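Local coordinates for Pre-mRNA-splicing factor 38 (Chaetomium thermophilum, PDB 5F5T), which probably takes part in pre-mRNA splicing as a member of the PRP38 family of spliceosomal proteins, at residues S49-K53 with E54-G58; G76-G80 with V81-P85; T130-D133 with K134-Y137. All coordinates share one frame; numbering follows the deposited sequence.

Interaction 1: residues S49-K53 with E54-G58; sequences SYFWK and EQCFG
C56 tucks its side chain between the rings of F51 and W52 just beyond Q55, and this is the close-packed side of the contact. Its CB packs obliquely against the indole, 3.6 Å from W52 CE3, while the sulfur leans obliquely toward both rings and comes within 3.5 Å of F51 CE2. These are Cys sulfur-aromatic contacts without a stacked geometry. With chi1 at -66°, SG lies beside the backbone N of C56, on the side where the two rings stand. On the F51 ring, Q55 CB makes a CH-pi contact over one face, 3.9 Å from the centroid and displaced toward the rim.

The arrangement is a short helix with its N-cap, S49: S49 OG accepts from W52 N at 3.2 Å, and the i+4 bonds from E54 N, Q55 N and C56 N run back to the carbonyls of Y50, F51 and W52. C56 N also makes a weak bond to F51 O.

The packed side faces helix 87-98, where F51 touches P87 and C90 and W52 meets F93. H71 sets its ring edge-to-face with F51 and gives a weak hydrogen bond to Q55 OE1.

Toward solvent the contact is thinner. There E54 CG rests over one face of the exposed Y50 ring, 3.7 Å from its centroid, with the carboxylate plane only 21° from that of the ring. Y50 reaches this place because its CG is anti to the backbone N (chi1 177°), whereas the E54 chain folds at chi2. Nearby, the exposed K53 curls its ammonium group back to a weak hydrogen bond with V47 O.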
loop_
_atom_site.group_PDB
_atom_site.type_symbol
_atom_site.label_atom_id
_atom_site.label_comp_id
_atom_site.label_asym_id
_atom_site.label_seq_id
_atom_site.Cartn_x
_atom_site.Cartn_y
_atom_site.Cartn_z
ATOM N N SER A 49 5.908 -13.078 20.256
ATOM C CA SER A 49 4.453 -13.221 20.316
ATOM C C SER A 49 4.012 -14.678 20.319
ATOM O O SER A 49 4.678 -15.549 19.756
ATOM C CB SER A 49 3.778 -12.502 19.146
ATOM O OG SER A 49 3.934 -13.236 17.944
ATOM N N TYR A 50 2.878 -14.926 20.963
ATOM C CA TYR A 50 2.284 -16.253 21.035
ATOM C C TYR A 50 1.901 -16.794 19.659
ATOM O O TYR A 50 2.091 -17.973 19.367
ATOM C CB TYR A 50 1.054 -16.208 21.936
ATOM C CG TYR A 50 0.306 -17.511 22.048
ATOM C CD1 TYR A 50 0.729 -18.494 22.930
ATOM C CD2 TYR A 50 -0.839 -17.748 21.298
ATOM C CE1 TYR A 50 0.045 -19.683 23.054
ATOM C CE2 TYR A 50 -1.531 -18.938 21.415
ATOM C CZ TYR A 50 -1.083 -19.902 22.296
ATOM O OH TYR A 50 -1.763 -21.090 22.423
ATOM N N PHE A 51 1.345 -15.929 18.818
ATOM C CA PHE A 51 0.899 -16.351 17.501
ATOM C C PHE A 51 2.065 -16.840 16.654
ATOM O O PHE A 51 1.943 -17.811 15.917
ATOM C CB PHE A 51 0.178 -15.221 16.776
ATOM C CG PHE A 51 -0.276 -15.596 15.403
ATOM C CD1 PHE A 51 -1.435 -16.334 15.226
ATOM C CD2 PHE A 51 0.462 -15.231 14.287
ATOM C CE1 PHE A 51 -1.859 -16.691 13.960
ATOM C CE2 PHE A 51 0.043 -15.587 13.016
ATOM C CZ PHE A 51 -1.121 -16.318 12.853
ATOM N N TRP A 52 3.192 -16.150 16.749
ATOM C CA TRP A 52 4.381 -16.548 16.011
ATOM C C TRP A 52 4.862 -17.917 16.491
ATOM O O TRP A 52 5.154 -18.803 15.689
ATOM C CB TRP A 52 5.477 -15.497 16.172
ATOM C CG TRP A 52 6.766 -15.852 15.519
ATOM C CD1 TRP A 52 7.839 -16.456 16.106
ATOM C CD2 TRP A 52 7.141 -15.597 14.161
ATOM N NE1 TRP A 52 8.854 -16.609 15.193
ATOM C CE2 TRP A 52 8.452 -16.087 13.991
ATOM C CE3 TRP A 52 6.496 -15.007 13.070
ATOM C CZ2 TRP A 52 9.129 -16.007 12.777
ATOM C CZ3 TRP A 52 7.171 -14.926 11.863
ATOM C CH2 TRP A 52 8.473 -15.425 11.725
ATOM N N LYS A 53 4.927 -18.083 17.808
ATOM C CA LYS A 53 5.432 -19.308 18.419
ATOM C C LYS A 53 4.541 -20.525 18.172
ATOM O O LYS A 53 5.038 -21.645 18.070
ATOM C CB LYS A 53 5.617 -19.103 19.924
ATOM C CG LYS A 53 6.754 -18.157 20.284
ATOM C CD LYS A 53 6.928 -18.064 21.793
ATOM C CE LYS A 53 7.873 -16.935 22.174
ATOM N NZ LYS A 53 9.269 -17.201 21.724
ATOM N N GLU A 54 3.231 -20.315 18.088
ATOM C CA GLU A 54 2.293 -21.433 17.991
ATOM C C GLU A 54 1.723 -21.671 16.594
ATOM O O GLU A 54 1.227 -22.758 16.304
ATOM C CB GLU A 54 1.129 -21.224 18.965
ATOM C CG GLU A 54 1.500 -21.392 20.422
ATOM C CD GLU A 54 1.729 -22.840 20.792
ATOM O OE1 GLU A 54 1.068 -23.714 20.192
ATOM O OE2 GLU A 54 2.564 -23.104 21.683
ATOM N N GLN A 55 1.789 -20.665 15.732
ATOM C CA GLN A 55 1.135 -20.756 14.430
ATOM C C GLN A 55 2.060 -20.433 13.263
ATOM O O GLN A 55 1.751 -20.760 12.120
ATOM C CB GLN A 55 -0.089 -19.839 14.388
ATOM C CG GLN A 55 -1.222 -20.293 15.294
ATOM C CD GLN A 55 -1.786 -21.642 14.885
ATOM O OE1 GLN A 55 -1.922 -21.941 13.697
ATOM N NE2 GLN A 55 -2.112 -22.468 15.872
ATOM N N CYS A 56 3.183 -19.783 13.542
ATOM C CA CYS A 56 4.140 -19.457 12.491
ATOM C C CYS A 56 5.350 -20.374 12.531
ATOM O O CYS A 56 6.189 -20.349 11.632
ATOM C CB CYS A 56 4.590 -18.005 12.602
ATOM S SG CYS A 56 3.285 -16.817 12.278
ATOM N N PHE A 57 5.437 -21.191 13.570
ATOM C CA PHE A 57 6.606 -22.034 13.743
ATOM C C PHE A 57 6.707 -23.080 12.636
ATOM O O PHE A 57 5.817 -23.911 12.465
ATOM C CB PHE A 57 6.572 -22.712 15.110
ATOM C CG PHE A 57 7.739 -23.613 15.364
ATOM C CD1 PHE A 57 8.988 -23.086 15.650
ATOM C CD2 PHE A 57 7.590 -24.989 15.321
ATOM C CE1 PHE A 57 10.065 -23.915 15.885
ATOM C CE2 PHE A 57 8.663 -25.823 15.555
ATOM C CZ PHE A 57 9.902 -25.287 15.839
ATOM N N GLY A 58 7.810 -23.026 11.895
ATOM C CA GLY A 58 8.094 -23.981 10.840
ATOM C C GLY A 58 7.079 -24.069 9.714
ATOM O O GLY A 58 6.947 -25.116 9.082
#

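Interaction 2: residues G76-G80 with V81-P85; sequences GGVTG and VTQKP
A chi1 of -60° sets V78 CG1 opposite its own carbonyl carbon and turns it to the ring of P85, where it lies 4.0 Å from P85 CB on the face of the hairpin that these two residues share. Their backbones form an antiparallel non-hydrogen-bonded pair. Next to it, T79 and K84 make the hydrogen-bonded pair: T79 N gives to K84 O at 2.9 Å, and K84 N returns a bond to T79 O at 3.0 Å. K84 O is approached a second time, by V78 CA at 3.3 Å, in a CA-H...O contact.

The two-stranded hairpin is closed by a type I beta turn from G80 to Q83, in which Q83 N donates to G80 O at 3.1 Å. G80 has positive phi (80°), a conformation that favours glycine.

The turn is exposed, while P85 is buried. R45, in helix 40-48, binds the carbonyl of Q83 and, weakly, that of T82. At the other end, S178 OG bonds V78 N, and V78 and P85 pack on L89 and C90 of helix 87-98, which begins two residues after P85.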
loop_
_atom_site.group_PDB
_atom_site.type_symbol
_atom_site.label_atom_id
_atom_site.label_comp_id
_atom_site.label_asym_id
_atom_site.label_seq_id
_atom_site.Cartn_x
_atom_site.Cartn_y
_atom_site.Cartn_z
ATOM N N GLY A 76 -3.506 -4.819 10.475
ATOM C CA GLY A 76 -2.969 -3.926 11.483
ATOM C C GLY A 76 -1.512 -4.238 11.764
ATOM O O GLY A 76 -1.006 -5.274 11.333
ATOM N N GLY A 77 -0.844 -3.350 12.493
ATOM C CA GLY A 77 0.522 -3.581 12.931
ATOM C C GLY A 77 0.570 -4.085 14.361
ATOM O O GLY A 77 0.145 -5.206 14.648
ATOM N N VAL A 78 1.090 -3.253 15.260
ATOM C CA VAL A 78 1.127 -3.588 16.679
ATOM C C VAL A 78 0.131 -2.701 17.424
ATOM O O VAL A 78 0.041 -1.500 17.172
ATOM C CB VAL A 78 2.550 -3.428 17.280
ATOM C CG1 VAL A 78 3.526 -4.350 16.571
ATOM C CG2 VAL A 78 3.030 -1.994 17.174
ATOM N N THR A 79 -0.633 -3.302 18.329
ATOM C CA THR A 79 -1.749 -2.607 18.955
ATOM C C THR A 79 -1.765 -2.809 20.468
ATOM O O THR A 79 -1.261 -3.812 20.969
ATOM C CB THR A 79 -3.090 -3.093 18.348
ATOM O OG1 THR A 79 -2.998 -3.079 16.918
ATOM C CG2 THR A 79 -4.258 -2.218 18.785
ATOM N N GLY A 80 -2.332 -1.843 21.188
ATOM C CA GLY A 80 -2.548 -1.963 22.616
ATOM C C GLY A 80 -1.314 -1.679 23.446
ATOM O O GLY A 80 -0.217 -1.514 22.914
ATOM N N VAL A 81 -1.497 -1.641 24.762
ATOM C CA VAL A 81 -0.395 -1.407 25.684
ATOM C C VAL A 81 0.610 -2.546 25.606
ATOM O O VAL A 81 1.816 -2.327 25.698
ATOM C CB VAL A 81 -0.890 -1.265 27.135
ATOM C CG1 VAL A 81 0.225 -0.745 28.029
ATOM C CG2 VAL A 81 -2.102 -0.351 27.195
ATOM N N THR A 82 0.104 -3.764 25.430
ATOM C CA THR A 82 0.957 -4.946 25.367
ATOM C C THR A 82 1.769 -5.001 24.078
ATOM O O THR A 82 2.671 -5.828 23.948
ATOM C CB THR A 82 0.139 -6.239 25.487
ATOM O OG1 THR A 82 -0.878 -6.268 24.476
ATOM C CG2 THR A 82 -0.495 -6.332 26.866
ATOM N N GLN A 83 1.434 -4.128 23.130
ATOM C CA GLN A 83 2.117 -4.069 21.841
ATOM C C GLN A 83 2.040 -5.395 21.092
ATOM O O GLN A 83 3.055 -5.914 20.630
ATOM C CB GLN A 83 3.582 -3.664 22.027
ATOM C CG GLN A 83 3.792 -2.241 22.505
ATOM C CD GLN A 83 3.370 -1.213 21.476
ATOM O OE1 GLN A 83 2.183 -0.934 21.302
ATOM N NE2 GLN A 83 4.347 -0.647 20.776
ATOM N N LYS A 84 0.840 -5.954 20.992
ATOM C CA LYS A 84 0.665 -7.217 20.287
ATOM C C LYS A 84 0.628 -7.008 18.780
ATOM O O LYS A 84 -0.147 -6.191 18.282
ATOM C CB LYS A 84 -0.602 -7.936 20.741
ATOM C CG LYS A 84 -0.796 -9.265 20.035
ATOM C CD LYS A 84 -1.642 -10.228 20.846
ATOM C CE LYS A 84 -3.070 -9.759 20.951
ATOM N NZ LYS A 84 -3.951 -10.842 21.468
ATOM N N PRO A 85 1.476 -7.743 18.050
ATOM C CA PRO A 85 1.453 -7.688 16.588
ATOM C C PRO A 85 0.323 -8.548 16.052
ATOM O O PRO A 85 0.086 -9.635 16.578
ATOM C CB PRO A 85 2.813 -8.258 16.193
ATOM C CG PRO A 85 3.146 -9.199 17.298
ATOM C CD PRO A 85 2.546 -8.621 18.554
#

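Interaction 3: residues T130-D133 with K134-Y137; sequences TRPD and KEVY
P132 O and D133 O accept from V136 N and Y137 N, each at 2.9 Å, in the first i+4 bonds of helix 133-140. The tight connection between two helices that they complete has P132 at the N-cap: R131 is the first residue to leave the helical conformation of helix 117-130, and at P132 psi is still extended before D133 turns into the new helix.

D133, the first residue of that helix, carries its carboxylate between its own backbone N and carbonyl carbon (chi1 47°). There K134 N donates a hydrogen bond to D133 OD1 from its anti side, tilted out of the carboxylate plane, and the other oxygen, OD2, forms a salt bridge with R185. Two polar links thus probably hold the carboxylate in its rotation, in a buried place where W182, M184 and L190 also touch the side chain.

V136 packs back against the connection: CG2 of V136 lies 3.6 Å from R131 CB, and the side chain also touches I127 of helix 117-130. E135 stretches back alongside P132, with E135 OE2 at 3.5 Å from P132 CD.

The charged ends of R131 and E135 come near each other without forming a salt bridge, NE of R131 being 4.3 Å from E135 OE1 and the two planes 68° apart. The guanidinium is committed to other partners. NH2 makes a salt bridge with D102, and R131 NH1 donates to T130 OG1 at 3.1 Å, the oxygen lying only 7° out of the guanidinium plane.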
loop_
_atom_site.group_PDB
_atom_site.type_symbol
_atom_site.label_atom_id
_atom_site.label_comp_id
_atom_site.label_asym_id
_atom_site.label_seq_id
_atom_site.Cartn_x
_atom_site.Cartn_y
_atom_site.Cartn_z
ATOM N N THR A 130 8.667 -5.346 -0.761
ATOM C CA THR A 130 9.824 -6.002 -1.380
ATOM C C THR A 130 10.076 -5.737 -2.867
ATOM O O THR A 130 11.068 -6.217 -3.412
ATOM C CB THR A 130 9.716 -7.532 -1.226
ATOM O OG1 THR A 130 8.581 -8.004 -1.963
ATOM C CG2 THR A 130 9.566 -7.910 0.236
ATOM N N ARG A 131 9.208 -4.973 -3.519
ATOM C CA ARG A 131 9.261 -4.861 -4.976
ATOM C C ARG A 131 9.610 -3.454 -5.438
ATOM O O ARG A 131 9.310 -2.488 -4.748
ATOM C CB ARG A 131 7.924 -5.282 -5.594
ATOM C CG ARG A 131 7.969 -6.599 -6.342
ATOM C CD ARG A 131 8.297 -7.729 -5.397
ATOM N NE ARG A 131 8.455 -9.005 -6.086
ATOM C CZ ARG A 131 8.809 -10.131 -5.477
ATOM N NH1 ARG A 131 9.037 -10.129 -4.170
ATOM N NH2 ARG A 131 8.932 -11.256 -6.170
ATOM N N PRO A 132 10.268 -3.336 -6.604
ATOM C CA PRO A 132 10.611 -2.029 -7.183
ATOM C C PRO A 132 9.366 -1.172 -7.433
ATOM O O PRO A 132 8.280 -1.718 -7.653
ATOM C CB PRO A 132 11.295 -2.401 -8.501
ATOM C CG PRO A 132 11.854 -3.763 -8.246
ATOM C CD PRO A 132 10.816 -4.444 -7.406
ATOM N N ASP A 133 9.528 0.149 -7.401
ATOM C CA ASP A 133 8.383 1.052 -7.354
ATOM C C ASP A 133 7.458 0.946 -8.567
ATOM O O ASP A 133 6.235 0.879 -8.411
ATOM C CB ASP A 133 8.862 2.502 -7.198
ATOM C CG ASP A 133 9.986 2.857 -8.153
ATOM O OD1 ASP A 133 10.246 2.070 -9.086
ATOM O OD2 ASP A 133 10.609 3.927 -7.971
ATOM N N LYS A 134 8.039 0.887 -9.762
ATOM C CA LYS A 134 7.248 0.776 -10.985
ATOM C C LYS A 134 6.396 -0.490 -10.955
ATOM O O LYS A 134 5.188 -0.462 -11.229
ATOM C CB LYS A 134 8.152 0.797 -12.216
ATOM C CG LYS A 134 7.481 0.336 -13.500
ATOM C CD LYS A 134 8.455 0.397 -14.667
ATOM C CE LYS A 134 7.879 -0.242 -15.921
ATOM N NZ LYS A 134 8.888 -0.286 -17.019
ATOM N N GLU A 135 7.033 -1.596 -10.584
ATOM C CA GLU A 135 6.353 -2.877 -10.490
ATOM C C GLU A 135 5.243 -2.816 -9.454
ATOM O O GLU A 135 4.179 -3.394 -9.646
ATOM C CB GLU A 135 7.344 -3.986 -10.141
ATOM C CG GLU A 135 6.968 -5.353 -10.685
ATOM C CD GLU A 135 7.864 -6.453 -10.154
ATOM O OE1 GLU A 135 7.386 -7.599 -10.019
ATOM O OE2 GLU A 135 9.048 -6.171 -9.875
ATOM N N VAL A 136 5.492 -2.109 -8.359
ATOM C CA VAL A 136 4.502 -1.990 -7.298
ATOM C C VAL A 136 3.263 -1.242 -7.779
ATOM O O VAL A 136 2.133 -1.665 -7.522
ATOM C CB VAL A 136 5.084 -1.287 -6.072
ATOM C CG1 VAL A 136 3.967 -0.863 -5.122
ATOM C CG2 VAL A 136 6.047 -2.217 -5.367
ATOM N N TYR A 137 3.477 -0.134 -8.481
ATOM C CA TYR A 137 2.358 0.627 -9.019
ATOM C C TYR A 137 1.565 -0.239 -9.994
ATOM O O TYR A 137 0.338 -0.344 -9.887
ATOM C CB TYR A 137 2.842 1.900 -9.716
ATOM C CG TYR A 137 3.304 2.976 -8.760
ATOM C CD1 TYR A 137 2.407 3.614 -7.914
ATOM C CD2 TYR A 137 4.636 3.367 -8.720
ATOM C CE1 TYR A 137 2.832 4.601 -7.039
ATOM C CE2 TYR A 137 5.068 4.349 -7.853
ATOM C CZ TYR A 137 4.166 4.964 -7.016
ATOM O OH TYR A 137 4.598 5.945 -6.152
#

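Along the chain the three contacts follow in series, all in the part that belongs to the PRP38 family. Interactions 1 and 2 are neighbours, with centres about 16 Å apart; they touch where S49 CB packs on P85 CG at 3.8 Å, and both rest on helix 87-98, where C90 meets F51 of the first and P85 of the second. Interaction 3 lies on the opposite side of the chain's centre, its centre about 29 Å from that of interaction 1 and 28 Å from that of interaction 2. It joins helices 117-130 and 133-140. A short helix and a hairpin pack together at one side of this mainly helical domain, while a helix-to-helix connection lies on the other.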